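Local coordinates for MUTM (fpg) protein (Thermus thermophilus, PDB 1EE8), which is a member of the Fpg (MutM) family, combining a strand-rich N-terminal domain, an H2TH domain and a zinc finger that holds a zinc ion, at residues A[20-26]-A[84-90]; A[125-130]-A[194-199]; A[70-76]-A[213-218]; A[10-14]-A[46-50]; A[160-164]-A[206-210]. One frame throughout, in Å; residues are numbered along the deposited sequence.

Overall arrangement
Contact 5 is the buried one, contacts 1, 2 and 3 are partly buried, and contact 4 is a surface contact. Contacts 1, 3 and 4 all reach the large sheet of the N-terminal domain: contact 1 pairs two of its strands, contact 3 ties strand 73-75 to the chain beyond helix 184-203, and contact 4 rests helix 3-17 on strand 42-50. Contacts 2 and 5 belong to the H2TH part and touch each other where V197 and L198 pack on Y163. The chemistry follows the place: a backbone ladder in contact 1, arginine against carbonyls in 2, waters in 3, a salt bridge in 4, and paired hydroxyls in 5.

Contact 1 (A[20-26]-A[84-90]); sequences QTLRQVV and AALVLEG
L22 and V25 set their methyls against L86 and L88, and this is the tight, buried face of an antiparallel strand pair. L22 CD1 sits 3.6 Å from L88 CD1 and also touches L86 CB; V25 lies alongside L86, pointing the same way, with V25 CG1 3.7 Å from L86 CD1. A classic beta bulge breaks the ladder: R23 and Q24 both face V87, and R23 N and Q24 N each give V87 O a weak bond. Beyond it the pairing is regular, V26 N meeting A85 O at 2.8 Å. The other face is nearer solvent. There Q24 CG rests on V87 CB, V26 CG2 touches V87 CG2 at 3.8 Å, and the R23 guanidinium lays one face over E89 CA. Where 21-26 begins and 82-88 finishes, polar groups take over: E89 OE1 accepts from both T21 N and T21 OG1 (3.1 Å to the hydroxyl), and Q20, bent at chi2 (-98°), brings OE1 to 2.8 Å from G90 N. In the sheet, strand 82-88 runs between 21-26 and 92-96, strand 42-50 flanks 21-26 on its other edge, and L22 and L86 reach L58 and F56 of strand 53-58.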
# COMPACT_ATOMS: atom_id res chain seq x y z
N GLN A 20 -16.04 9.52 6.78
CA GLN A 20 -16.31 8.09 6.74
C GLN A 20 -15.03 7.27 6.57
O GLN A 20 -14.08 7.71 5.92
CB GLN A 20 -17.25 7.77 5.57
CG GLN A 20 -18.65 8.32 5.70
CD GLN A 20 -19.63 7.29 6.22
OE1 GLN A 20 -19.94 6.31 5.53
NE2 GLN A 20 -20.13 7.50 7.43
N THR A 21 -15.02 6.08 7.14
CA THR A 21 -13.87 5.21 7.02
C THR A 21 -13.91 4.44 5.70
O THR A 21 -14.88 3.74 5.40
CB THR A 21 -13.80 4.18 8.17
OG1 THR A 21 -13.58 4.86 9.41
CG2 THR A 21 -12.68 3.19 7.93
N LEU A 22 -12.87 4.60 4.89
CA LEU A 22 -12.80 3.86 3.64
C LEU A 22 -12.23 2.50 4.05
O LEU A 22 -11.02 2.34 4.20
CB LEU A 22 -11.86 4.56 2.65
CG LEU A 22 -11.50 3.75 1.39
CD1 LEU A 22 -12.75 3.46 0.57
CD2 LEU A 22 -10.48 4.52 0.57
N ARG A 23 -13.12 1.53 4.25
CA ARG A 23 -12.72 0.19 4.68
C ARG A 23 -11.94 -0.58 3.62
O ARG A 23 -10.97 -1.27 3.91
CB ARG A 23 -13.94 -0.62 5.10
CG ARG A 23 -14.68 -0.05 6.31
CD ARG A 23 -15.92 -0.87 6.62
NE ARG A 23 -16.51 -0.51 7.91
CZ ARG A 23 -17.70 -0.92 8.34
NH1 ARG A 23 -18.45 -1.71 7.58
NH2 ARG A 23 -18.15 -0.54 9.53
N GLN A 24 -12.38 -0.48 2.37
CA GLN A 24 -11.69 -1.19 1.31
C GLN A 24 -12.00 -0.67 -0.08
O GLN A 24 -13.02 -0.03 -0.31
CB GLN A 24 -12.00 -2.69 1.39
CG GLN A 24 -13.35 -3.04 2.03
CD GLN A 24 -13.61 -4.55 2.10
OE1 GLN A 24 -14.64 -4.99 2.61
NE2 GLN A 24 -12.69 -5.34 1.57
N VAL A 25 -11.07 -0.93 -0.99
CA VAL A 25 -11.21 -0.55 -2.39
C VAL A 25 -11.18 -1.90 -3.06
O VAL A 25 -10.12 -2.54 -3.17
CB VAL A 25 -10.02 0.29 -2.89
CG1 VAL A 25 -10.29 0.73 -4.33
CG2 VAL A 25 -9.82 1.50 -2.00
N VAL A 26 -12.34 -2.34 -3.50
CA VAL A 26 -12.48 -3.64 -4.11
C VAL A 26 -12.38 -3.64 -5.63
O VAL A 26 -13.05 -2.87 -6.31
CB VAL A 26 -13.82 -4.28 -3.69
CG1 VAL A 26 -13.88 -5.75 -4.12
CG2 VAL A 26 -13.99 -4.15 -2.18
N ALA A 84 -14.81 -1.17 -9.80
CA ALA A 84 -14.26 -1.15 -8.45
C ALA A 84 -15.30 -0.59 -7.50
O ALA A 84 -16.27 0.03 -7.92
CB ALA A 84 -13.01 -0.30 -8.40
N ALA A 85 -15.10 -0.82 -6.21
CA ALA A 85 -16.04 -0.31 -5.22
C ALA A 85 -15.27 0.22 -4.02
O ALA A 85 -14.36 -0.44 -3.53
CB ALA A 85 -17.01 -1.41 -4.78
N LEU A 86 -15.64 1.41 -3.57
CA LEU A 86 -15.04 2.02 -2.40
C LEU A 86 -16.04 1.71 -1.30
O LEU A 86 -17.11 2.32 -1.24
CB LEU A 86 -14.92 3.54 -2.58
CG LEU A 86 -13.64 4.10 -3.20
CD1 LEU A 86 -13.12 3.17 -4.27
CD2 LEU A 86 -13.90 5.49 -3.76
N VAL A 87 -15.70 0.74 -0.46
CA VAL A 87 -16.58 0.33 0.62
C VAL A 87 -16.34 1.18 1.86
O VAL A 87 -15.31 1.07 2.51
CB VAL A 87 -16.33 -1.15 0.97
CG1 VAL A 87 -17.24 -1.59 2.09
CG2 VAL A 87 -16.54 -2.00 -0.28
N LEU A 88 -17.31 2.04 2.17
CA LEU A 88 -17.24 2.92 3.33
C LEU A 88 -18.03 2.29 4.47
O LEU A 88 -18.80 1.36 4.25
CB LEU A 88 -17.83 4.29 3.01
CG LEU A 88 -16.98 5.27 2.20
CD1 LEU A 88 -16.13 4.55 1.17
CD2 LEU A 88 -17.91 6.27 1.55
N GLU A 89 -17.86 2.81 5.67
CA GLU A 89 -18.58 2.24 6.80
C GLU A 89 -20.08 2.46 6.63
O GLU A 89 -20.87 1.56 6.92
CB GLU A 89 -18.08 2.84 8.12
CG GLU A 89 -18.48 4.28 8.40
CD GLU A 89 -17.86 4.83 9.69
OE1 GLU A 89 -16.64 5.10 9.70
OE2 GLU A 89 -18.60 4.98 10.69
N GLY A 90 -20.47 3.62 6.13
CA GLY A 90 -21.88 3.92 5.97
C GLY A 90 -22.50 3.55 4.63
O GLY A 90 -23.72 3.43 4.53

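Contact 2 (A[125-130]-A[194-199]); sequences PLSEAF and LREVLA
The chain from P125 to F130 has no regular structure until a type I turn from S127 to F130, and it passes helix 184-203 with L126 CA 6.2 Å from R195 CA. R195 contributes more than any other residue. Its side chain bends at chi3 (66°), which takes the guanidinium in among the carbonyls of the loop. R195 NH2 makes a weak, bent bond of 2.9 Å to S127 O, the same oxygen that receives F130 N in the turn, and R195 NE stands 3.0 Å from P125 O. F130 and R195 run antiparallel alongside one another: R195 CG lies at the ring edge in its plane, while F130 CD1 sits 3.7 Å above one guanidinium face, the two planes 78° apart. The remaining contacts are made by hydrocarbon groups. P125 CB presses on L198 CD1 at 3.4 Å, closer than usual for two carbons, and L126 CD2 settles onto the helix backbone, 3.4 Å from R195 O and 4.0 Å from A199 CB. Y191, earlier on the same helix, bonds F130 O through its hydroxyl, which also takes a weak hydrogen bond from R195 NH1, and its ring meets that of F130. All this lies in the H2TH domain, where L194 packs on A167 of helix 161-170, and P125 and L198 face L3 and P4 of helix 3-17.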
# COMPACT_ATOMS: atom_id res chain seq x y z
N PRO A 125 -9.23 27.22 -13.42
CA PRO A 125 -10.06 28.18 -14.16
C PRO A 125 -11.01 29.04 -13.33
O PRO A 125 -11.14 30.24 -13.58
CB PRO A 125 -10.81 27.29 -15.15
CG PRO A 125 -9.78 26.26 -15.48
CD PRO A 125 -9.22 25.91 -14.12
N LEU A 126 -11.69 28.44 -12.35
CA LEU A 126 -12.62 29.18 -11.52
C LEU A 126 -11.99 29.68 -10.22
O LEU A 126 -12.66 29.76 -9.19
CB LEU A 126 -13.84 28.31 -11.19
CG LEU A 126 -14.63 27.83 -12.40
CD1 LEU A 126 -15.76 26.92 -11.95
CD2 LEU A 126 -15.18 29.04 -13.17
N SER A 127 -10.71 30.02 -10.27
CA SER A 127 -10.02 30.51 -9.08
C SER A 127 -9.38 31.87 -9.33
O SER A 127 -9.26 32.31 -10.48
CB SER A 127 -8.94 29.52 -8.63
OG SER A 127 -7.82 29.53 -9.50
N GLU A 128 -8.96 32.51 -8.25
CA GLU A 128 -8.31 33.81 -8.31
C GLU A 128 -6.95 33.67 -8.98
O GLU A 128 -6.39 34.63 -9.50
CB GLU A 128 -8.14 34.35 -6.89
CG GLU A 128 -9.45 34.45 -6.11
CD GLU A 128 -9.36 33.87 -4.71
OE1 GLU A 128 -10.38 33.92 -3.98
OE2 GLU A 128 -8.28 33.34 -4.34
N ALA A 129 -6.43 32.44 -8.97
CA ALA A 129 -5.13 32.15 -9.57
C ALA A 129 -5.16 32.16 -11.09
O ALA A 129 -4.12 32.36 -11.73
CB ALA A 129 -4.63 30.79 -9.06
N PHE A 130 -6.33 31.93 -11.68
CA PHE A 130 -6.44 31.95 -13.14
C PHE A 130 -6.50 33.43 -13.54
O PHE A 130 -7.56 34.06 -13.44
CB PHE A 130 -7.72 31.24 -13.58
CG PHE A 130 -7.86 31.11 -15.07
CD1 PHE A 130 -9.07 31.41 -15.70
CD2 PHE A 130 -6.79 30.69 -15.85
CE1 PHE A 130 -9.21 31.29 -17.08
CE2 PHE A 130 -6.92 30.57 -17.23
CZ PHE A 130 -8.13 30.87 -17.84
N LEU A 194 -14.71 31.46 -21.19
CA LEU A 194 -14.27 30.20 -20.60
C LEU A 194 -14.71 30.09 -19.14
O LEU A 194 -15.23 29.06 -18.72
CB LEU A 194 -12.75 30.10 -20.71
CG LEU A 194 -12.10 28.75 -20.41
CD1 LEU A 194 -12.78 27.64 -21.20
CD2 LEU A 194 -10.62 28.83 -20.78
N ARG A 195 -14.50 31.16 -18.38
CA ARG A 195 -14.86 31.17 -16.97
C ARG A 195 -16.37 31.10 -16.73
O ARG A 195 -16.82 30.42 -15.81
CB ARG A 195 -14.26 32.41 -16.30
CG ARG A 195 -12.77 32.60 -16.61
CD ARG A 195 -12.12 33.56 -15.63
NE ARG A 195 -12.11 33.00 -14.29
CZ ARG A 195 -11.50 33.55 -13.24
NH1 ARG A 195 -10.84 34.69 -13.38
NH2 ARG A 195 -11.54 32.94 -12.07
N GLU A 196 -17.14 31.79 -17.57
CA GLU A 196 -18.60 31.80 -17.45
C GLU A 196 -19.21 30.44 -17.78
O GLU A 196 -20.10 29.96 -17.08
CB GLU A 196 -19.22 32.82 -18.39
CG GLU A 196 -18.85 34.26 -18.13
CD GLU A 196 -19.53 35.19 -19.12
OE1 GLU A 196 -20.78 35.22 -19.14
OE2 GLU A 196 -18.82 35.88 -19.88
N VAL A 197 -18.75 29.83 -18.86
CA VAL A 197 -19.28 28.54 -19.27
C VAL A 197 -19.01 27.48 -18.21
O VAL A 197 -19.88 26.69 -17.87
CB VAL A 197 -18.67 28.08 -20.62
CG1 VAL A 197 -19.15 26.68 -20.96
CG2 VAL A 197 -19.09 29.04 -21.72
N LEU A 198 -17.80 27.48 -17.67
CA LEU A 198 -17.45 26.50 -16.65
C LEU A 198 -18.29 26.74 -15.40
O LEU A 198 -18.87 25.81 -14.84
CB LEU A 198 -15.96 26.58 -16.31
CG LEU A 198 -14.99 26.14 -17.42
CD1 LEU A 198 -13.54 26.33 -16.94
CD2 LEU A 198 -15.23 24.67 -17.78
N ALA A 199 -18.37 28.00 -14.98
CA ALA A 199 -19.14 28.36 -13.80
C ALA A 199 -20.60 27.95 -14.01
O ALA A 199 -21.24 27.42 -13.11
CB ALA A 199 -19.04 29.88 -13.53

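Contact 3 (A[70-76]-A[213-218]); sequences MTGGFRL and SYRQPD
S213 comes up against T71 where the chain beyond helix 184-203 passes strand 73-75, an outermost strand of the N-terminal domain's mixed sheet within this chain; the contact joins that sheet edge to the loop that follows the helix. The S213 hydroxyl, swung opposite its backbone N (chi1 -180°), has OG 3.5 Å from T71 CG2. A water ties the same two residues together, donating to T71 O and to S213 O (2.6 Å to the latter) and accepting from S213 OG. Y214 turns the other way, its ring against E5 and T8 of helix 3-17 and its OH bonded to G205 O. At R215 the backbone N gives a hydrogen bond to a second water, 3.1 Å from R215 N, which also accepts from R75 NH1. R75 gets there by bending at chi2 (-61°). R215 CB lies 3.5 Å above one face of the R75 guanidinium, toward its rim, while S213 O and the second water stand at its edge; R75 NE, although buried, has no partner in the model. The carbonyl O of Q216 comes beside R75 CD. P217 follows with CA against F74 O at 3.4 Å, a CA-H...O contact, and its CB rests on L76 CG. D218 CA comes beside L76 CD1, and the backbone just before it makes the one direct hydrogen bond across the two segments: L76 N donates to P217 O at 2.9 Å, coming from above the carbonyl plane, 43° out of it.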
# COMPACT_ATOMS: atom_id res chain seq x y z
N MET A 70 -12.94 8.78 -20.28
CA MET A 70 -14.08 9.08 -21.14
C MET A 70 -15.46 8.68 -20.61
O MET A 70 -16.44 9.39 -20.85
CB MET A 70 -13.87 8.44 -22.51
CG MET A 70 -15.01 8.64 -23.48
SD MET A 70 -14.73 7.79 -25.05
CE MET A 70 -14.01 9.14 -26.04
N THR A 71 -15.55 7.57 -19.90
CA THR A 71 -16.84 7.11 -19.40
C THR A 71 -16.84 6.75 -17.92
O THR A 71 -17.78 6.14 -17.42
CB THR A 71 -17.30 5.87 -20.19
OG1 THR A 71 -16.32 4.83 -20.05
CG2 THR A 71 -17.47 6.23 -21.66
N GLY A 72 -15.78 7.14 -17.22
CA GLY A 72 -15.70 6.83 -15.80
C GLY A 72 -16.55 7.71 -14.91
O GLY A 72 -16.78 8.89 -15.20
N GLY A 73 -17.04 7.13 -13.82
CA GLY A 73 -17.86 7.88 -12.89
C GLY A 73 -18.15 7.08 -11.64
O GLY A 73 -18.09 5.85 -11.66
N PHE A 74 -18.43 7.78 -10.55
CA PHE A 74 -18.77 7.14 -9.29
C PHE A 74 -20.29 7.13 -9.21
O PHE A 74 -20.92 8.13 -9.50
CB PHE A 74 -18.19 7.93 -8.11
CG PHE A 74 -16.71 7.75 -7.95
CD1 PHE A 74 -16.19 6.58 -7.41
CD2 PHE A 74 -15.83 8.73 -8.40
CE1 PHE A 74 -14.81 6.37 -7.33
CE2 PHE A 74 -14.45 8.53 -8.32
CZ PHE A 74 -13.94 7.35 -7.78
N ARG A 75 -20.87 5.98 -8.84
CA ARG A 75 -22.32 5.84 -8.73
C ARG A 75 -22.68 5.34 -7.32
O ARG A 75 -21.87 4.72 -6.65
CB ARG A 75 -22.84 4.84 -9.77
CG ARG A 75 -22.61 5.23 -11.23
CD ARG A 75 -23.30 6.54 -11.56
NE ARG A 75 -23.02 6.98 -12.93
CZ ARG A 75 -23.56 6.44 -14.01
NH1 ARG A 75 -23.24 6.92 -15.21
NH2 ARG A 75 -24.42 5.45 -13.90
N LEU A 76 -23.91 5.62 -6.89
CA LEU A 76 -24.37 5.17 -5.58
C LEU A 76 -24.96 3.75 -5.62
O LEU A 76 -25.20 3.13 -4.58
CB LEU A 76 -25.38 6.17 -5.02
CG LEU A 76 -24.76 7.58 -4.86
CD1 LEU A 76 -25.75 8.51 -4.17
CD2 LEU A 76 -23.47 7.49 -4.06
N SER A 213 -23.75 8.99 -21.26
CA SER A 213 -22.59 8.44 -20.57
C SER A 213 -22.43 9.00 -19.16
O SER A 213 -22.26 8.25 -18.20
CB SER A 213 -21.33 8.71 -21.39
OG SER A 213 -20.18 8.19 -20.75
N TYR A 214 -22.47 10.32 -19.04
CA TYR A 214 -22.32 10.98 -17.75
C TYR A 214 -23.61 11.10 -16.95
O TYR A 214 -24.67 11.43 -17.49
CB TYR A 214 -21.73 12.37 -17.92
CG TYR A 214 -21.79 13.22 -16.66
CD1 TYR A 214 -21.02 12.89 -15.54
CD2 TYR A 214 -22.63 14.32 -16.58
CE1 TYR A 214 -21.09 13.66 -14.38
CE2 TYR A 214 -22.70 15.10 -15.43
CZ TYR A 214 -21.93 14.76 -14.33
OH TYR A 214 -22.00 15.53 -13.19
N ARG A 215 -23.50 10.85 -15.65
CA ARG A 215 -24.61 10.96 -14.72
C ARG A 215 -24.03 11.25 -13.34
O ARG A 215 -22.94 10.78 -13.02
CB ARG A 215 -25.42 9.65 -14.66
CG ARG A 215 -26.24 9.38 -15.90
CD ARG A 215 -27.10 8.14 -15.72
NE ARG A 215 -28.09 8.00 -16.79
CZ ARG A 215 -29.00 8.92 -17.10
NH1 ARG A 215 -29.06 10.06 -16.41
NH2 ARG A 215 -29.86 8.71 -18.08
N GLN A 216 -24.75 12.03 -12.55
CA GLN A 216 -24.30 12.35 -11.20
C GLN A 216 -24.33 11.05 -10.40
O GLN A 216 -24.89 10.05 -10.85
CB GLN A 216 -25.22 13.41 -10.60
CG GLN A 216 -25.15 14.75 -11.34
CD GLN A 216 -26.14 15.78 -10.82
OE1 GLN A 216 -26.28 15.96 -9.61
NE2 GLN A 216 -26.81 16.47 -11.73
N PRO A 217 -23.72 11.03 -9.20
CA PRO A 217 -23.71 9.80 -8.39
C PRO A 217 -25.05 9.08 -8.21
O PRO A 217 -25.12 7.85 -8.38
CB PRO A 217 -23.11 10.26 -7.07
CG PRO A 217 -22.13 11.30 -7.53
CD PRO A 217 -22.95 12.09 -8.52
N ASP A 218 -26.10 9.82 -7.86
CA ASP A 218 -27.41 9.21 -7.65
C ASP A 218 -28.06 8.72 -8.94
O ASP A 218 -29.05 7.98 -8.89
CB ASP A 218 -28.35 10.19 -6.93
CG ASP A 218 -28.58 11.47 -7.71
OD1 ASP A 218 -28.84 11.38 -8.93
OD2 ASP A 218 -28.52 12.56 -7.10
O HOH W 1 -20.72 6.17 -18.37
O HOH W 2 -20.96 9.22 -15.20

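Contact 4 (A[10-14]-A[46-50]); sequences RRRLR and EVDRR
R10 reaches from helix 3-17 onto V47 of strand 42-50. Its CB points toward the strand, CG is anti to the backbone N (chi1 166°), and the chain stays extended from there to NE. CG lies 3.3 Å from V47 O; CD is equally near that oxygen and crosses R49 CB at 4.0 Å; NE gives V47 O a weak bond of 2.9 Å. At the tip NH1 forms a salt bridge with E7 OE2, and NH2 comes to rest 3.4 Å above the R14 guanidinium, over its centre. The axes of 10-14 and 46-50 come within 8.6 Å and run nearly antiparallel, so the helix lies along a face of the sheet, and V47, whose side chain also meets L54 and F56 of strand 53-58, sits beneath it. R14, one turn on from R10, passes V47 heading the other way, with CG 3.7 Å from V47 CB. Bends at chi2 and chi3 then carry its guanidinium to E46, where the two flat groups are nearly coplanar, 18° apart. E46 beside R14 and E7 beside R10 probably ease the stacking of the two like charges. R14 NH1 makes the salt bridge at 3.0 Å to E46 OE2 and a weaker bond to OE1, and E46 OE1 also accepts V47 N through its anti lone pair.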
# COMPACT_ATOMS: atom_id res chain seq x y z
N ARG A 10 -17.53 15.82 -7.06
CA ARG A 10 -16.91 16.20 -5.80
C ARG A 10 -17.96 16.74 -4.83
O ARG A 10 -18.09 16.25 -3.72
CB ARG A 10 -15.84 17.28 -6.03
CG ARG A 10 -15.37 17.99 -4.77
CD ARG A 10 -14.26 19.00 -5.06
NE ARG A 10 -13.86 19.73 -3.85
CZ ARG A 10 -14.46 20.83 -3.40
NH1 ARG A 10 -15.49 21.35 -4.07
NH2 ARG A 10 -14.06 21.39 -2.26
N ARG A 11 -18.72 17.73 -5.28
CA ARG A 11 -19.77 18.32 -4.45
C ARG A 11 -20.84 17.33 -4.03
O ARG A 11 -21.32 17.38 -2.90
CB ARG A 11 -20.40 19.51 -5.18
CG ARG A 11 -19.39 20.62 -5.47
CD ARG A 11 -19.99 21.81 -6.19
NE ARG A 11 -18.98 22.84 -6.38
CZ ARG A 11 -19.23 24.10 -6.72
NH1 ARG A 11 -20.48 24.49 -6.91
NH2 ARG A 11 -18.24 24.96 -6.85
N ARG A 12 -21.22 16.41 -4.91
CA ARG A 12 -22.24 15.43 -4.57
C ARG A 12 -21.74 14.40 -3.56
O ARG A 12 -22.47 14.00 -2.66
CB ARG A 12 -22.74 14.71 -5.82
CG ARG A 12 -23.48 15.61 -6.79
CD ARG A 12 -24.73 16.21 -6.16
NE ARG A 12 -25.49 16.98 -7.14
CZ ARG A 12 -26.70 17.47 -6.91
NH1 ARG A 12 -27.29 17.28 -5.74
NH2 ARG A 12 -27.33 18.16 -7.87
N LEU A 13 -20.50 13.97 -3.72
CA LEU A 13 -19.94 12.97 -2.82
C LEU A 13 -19.53 13.47 -1.44
O LEU A 13 -19.67 12.74 -0.46
CB LEU A 13 -18.74 12.27 -3.48
CG LEU A 13 -18.96 11.41 -4.72
CD1 LEU A 13 -17.63 10.79 -5.13
CD2 LEU A 13 -19.99 10.33 -4.45
N ARG A 14 -19.01 14.69 -1.35
CA ARG A 14 -18.55 15.18 -0.05
C ARG A 14 -19.51 15.02 1.12
O ARG A 14 -19.11 14.55 2.18
CB ARG A 14 -18.08 16.64 -0.16
CG ARG A 14 -16.76 16.79 -0.91
CD ARG A 14 -15.95 17.97 -0.41
NE ARG A 14 -16.71 19.21 -0.46
CZ ARG A 14 -16.35 20.34 0.13
NH1 ARG A 14 -15.22 20.41 0.83
NH2 ARG A 14 -17.12 21.41 0.01
N GLU A 46 -11.26 14.59 3.05
CA GLU A 46 -11.69 15.55 2.04
C GLU A 46 -11.71 14.92 0.66
O GLU A 46 -11.10 13.87 0.44
CB GLU A 46 -10.76 16.76 2.01
CG GLU A 46 -11.27 17.97 2.75
CD GLU A 46 -12.41 18.68 2.04
OE1 GLU A 46 -12.97 18.13 1.06
OE2 GLU A 46 -12.77 19.80 2.48
N VAL A 47 -12.42 15.57 -0.25
CA VAL A 47 -12.50 15.14 -1.64
C VAL A 47 -12.17 16.39 -2.44
O VAL A 47 -12.99 17.30 -2.56
CB VAL A 47 -13.92 14.64 -2.02
CG1 VAL A 47 -13.93 14.15 -3.47
CG2 VAL A 47 -14.35 13.52 -1.08
N ASP A 48 -10.94 16.46 -2.95
CA ASP A 48 -10.51 17.61 -3.72
C ASP A 48 -10.55 17.32 -5.22
O ASP A 48 -10.72 16.18 -5.64
CB ASP A 48 -9.09 18.02 -3.34
CG ASP A 48 -8.95 18.37 -1.87
OD1 ASP A 48 -9.83 19.08 -1.33
OD2 ASP A 48 -7.95 17.95 -1.25
N ARG A 49 -10.40 18.38 -6.00
CA ARG A 49 -10.38 18.27 -7.45
C ARG A 49 -9.29 19.16 -7.97
O ARG A 49 -9.18 20.33 -7.59
CB ARG A 49 -11.71 18.70 -8.07
CG ARG A 49 -11.67 18.67 -9.61
CD ARG A 49 -12.88 19.37 -10.23
NE ARG A 49 -12.91 20.80 -9.91
CZ ARG A 49 -12.02 21.69 -10.34
NH1 ARG A 49 -12.12 22.96 -9.98
NH2 ARG A 49 -11.03 21.31 -11.14
N ARG A 50 -8.47 18.61 -8.85
CA ARG A 50 -7.40 19.36 -9.48
C ARG A 50 -7.61 18.99 -10.94
O ARG A 50 -7.51 17.82 -11.31
CB ARG A 50 -6.04 18.88 -9.00
CG ARG A 50 -4.88 19.75 -9.47
CD ARG A 50 -4.83 21.06 -8.72
NE ARG A 50 -3.73 21.91 -9.19
CZ ARG A 50 -3.79 22.70 -10.26
NH1 ARG A 50 -4.89 22.77 -10.99
NH2 ARG A 50 -2.73 23.43 -10.60

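Contact 5 (A[160-164]-A[206-210]); sequences GNIYA and GSTLS
Y163 and S207 meet through similar first torsions: chi1 of -59° carries the tyrosine ring off the helix toward the loop 206-210, and chi1 of -62° sets the serine hydroxyl beside its own backbone N, facing the phenol oxygen. Y163 OH and S207 OG are then 2.8 Å apart, hydrogen-bonded. Neither hydroxyl depends on the other alone: Y163 OH also bonds E5 OE1, which takes S207 N as well, and S207 OG bonds H228 NE2. The phenol and the serine are thus held in a small polar network in a buried part of the fold. Next to it the chemistry turns apolar. I162 and L209, both extended at chi2, meet end on at their terminal methyls, I162 CD1 lying 3.6 Å from L209 CD2. The other branch of I162 serves its neighbour: CG2 sits 3.8 Å above the centre of the Y163 ring and covers that face. E2 receives I162 N and Y163 N at the start of the helix, which G160 precedes in the N-cap position. Within the H2TH domain, helix 161-170 thus begins against the loop that follows helix 184-203, and the Y163 side chain packs on V197, L198 and A201 of that helix.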
# COMPACT_ATOMS: atom_id res chain seq x y z
N GLY A 160 -11.90 20.41 -21.53
CA GLY A 160 -11.90 19.38 -22.56
C GLY A 160 -12.63 19.87 -23.80
O GLY A 160 -12.88 21.07 -23.96
N ASN A 161 -12.99 18.93 -24.67
CA ASN A 161 -13.68 19.26 -25.91
C ASN A 161 -14.97 20.06 -25.74
O ASN A 161 -15.16 21.08 -26.40
CB ASN A 161 -13.99 17.97 -26.68
CG ASN A 161 -12.77 17.44 -27.41
OD1 ASN A 161 -12.09 18.17 -28.12
ND2 ASN A 161 -12.50 16.15 -27.22
N ILE A 162 -15.86 19.58 -24.87
CA ILE A 162 -17.14 20.25 -24.66
C ILE A 162 -17.02 21.73 -24.29
O ILE A 162 -17.55 22.60 -24.99
CB ILE A 162 -17.96 19.54 -23.56
CG1 ILE A 162 -18.35 18.14 -24.04
CG2 ILE A 162 -19.21 20.35 -23.22
CD1 ILE A 162 -19.19 17.36 -23.06
N TYR A 163 -16.32 22.01 -23.20
CA TYR A 163 -16.20 23.38 -22.75
C TYR A 163 -15.27 24.25 -23.57
O TYR A 163 -15.42 25.48 -23.58
CB TYR A 163 -15.88 23.39 -21.26
CG TYR A 163 -16.98 22.66 -20.53
CD1 TYR A 163 -16.78 21.38 -20.02
CD2 TYR A 163 -18.27 23.20 -20.45
CE1 TYR A 163 -17.83 20.65 -19.47
CE2 TYR A 163 -19.33 22.47 -19.90
CZ TYR A 163 -19.10 21.20 -19.41
OH TYR A 163 -20.14 20.47 -18.89
N ALA A 164 -14.32 23.65 -24.27
CA ALA A 164 -13.46 24.44 -25.14
C ALA A 164 -14.37 24.92 -26.28
O ALA A 164 -14.44 26.11 -26.58
CB ALA A 164 -12.31 23.61 -25.69
N GLY A 206 -22.97 19.82 -14.63
CA GLY A 206 -22.30 19.13 -15.72
C GLY A 206 -23.19 18.85 -16.92
O GLY A 206 -24.39 19.16 -16.91
N SER A 207 -22.61 18.25 -17.95
CA SER A 207 -23.33 17.95 -19.19
C SER A 207 -23.55 16.48 -19.48
O SER A 207 -22.60 15.68 -19.54
CB SER A 207 -22.60 18.57 -20.38
OG SER A 207 -22.55 19.99 -20.28
N THR A 208 -24.81 16.11 -19.68
CA THR A 208 -25.14 14.74 -20.03
C THR A 208 -25.44 14.76 -21.52
O THR A 208 -26.45 15.30 -21.95
CB THR A 208 -26.36 14.23 -19.25
OG1 THR A 208 -26.03 14.16 -17.86
CG2 THR A 208 -26.77 12.85 -19.75
N LEU A 209 -24.53 14.18 -22.29
CA LEU A 209 -24.65 14.14 -23.74
C LEU A 209 -25.71 13.17 -24.24
O LEU A 209 -26.58 12.72 -23.47
CB LEU A 209 -23.29 13.78 -24.36
CG LEU A 209 -22.11 14.64 -23.90
CD1 LEU A 209 -20.84 14.20 -24.62
CD2 LEU A 209 -22.40 16.11 -24.17
N SER A 210 -25.65 12.86 -25.52
CA SER A 210 -26.60 11.96 -26.15
C SER A 210 -26.37 10.53 -25.67
O SER A 210 -27.32 9.80 -25.37
CB SER A 210 -26.47 12.03 -27.67
OG SER A 210 -27.46 11.24 -28.30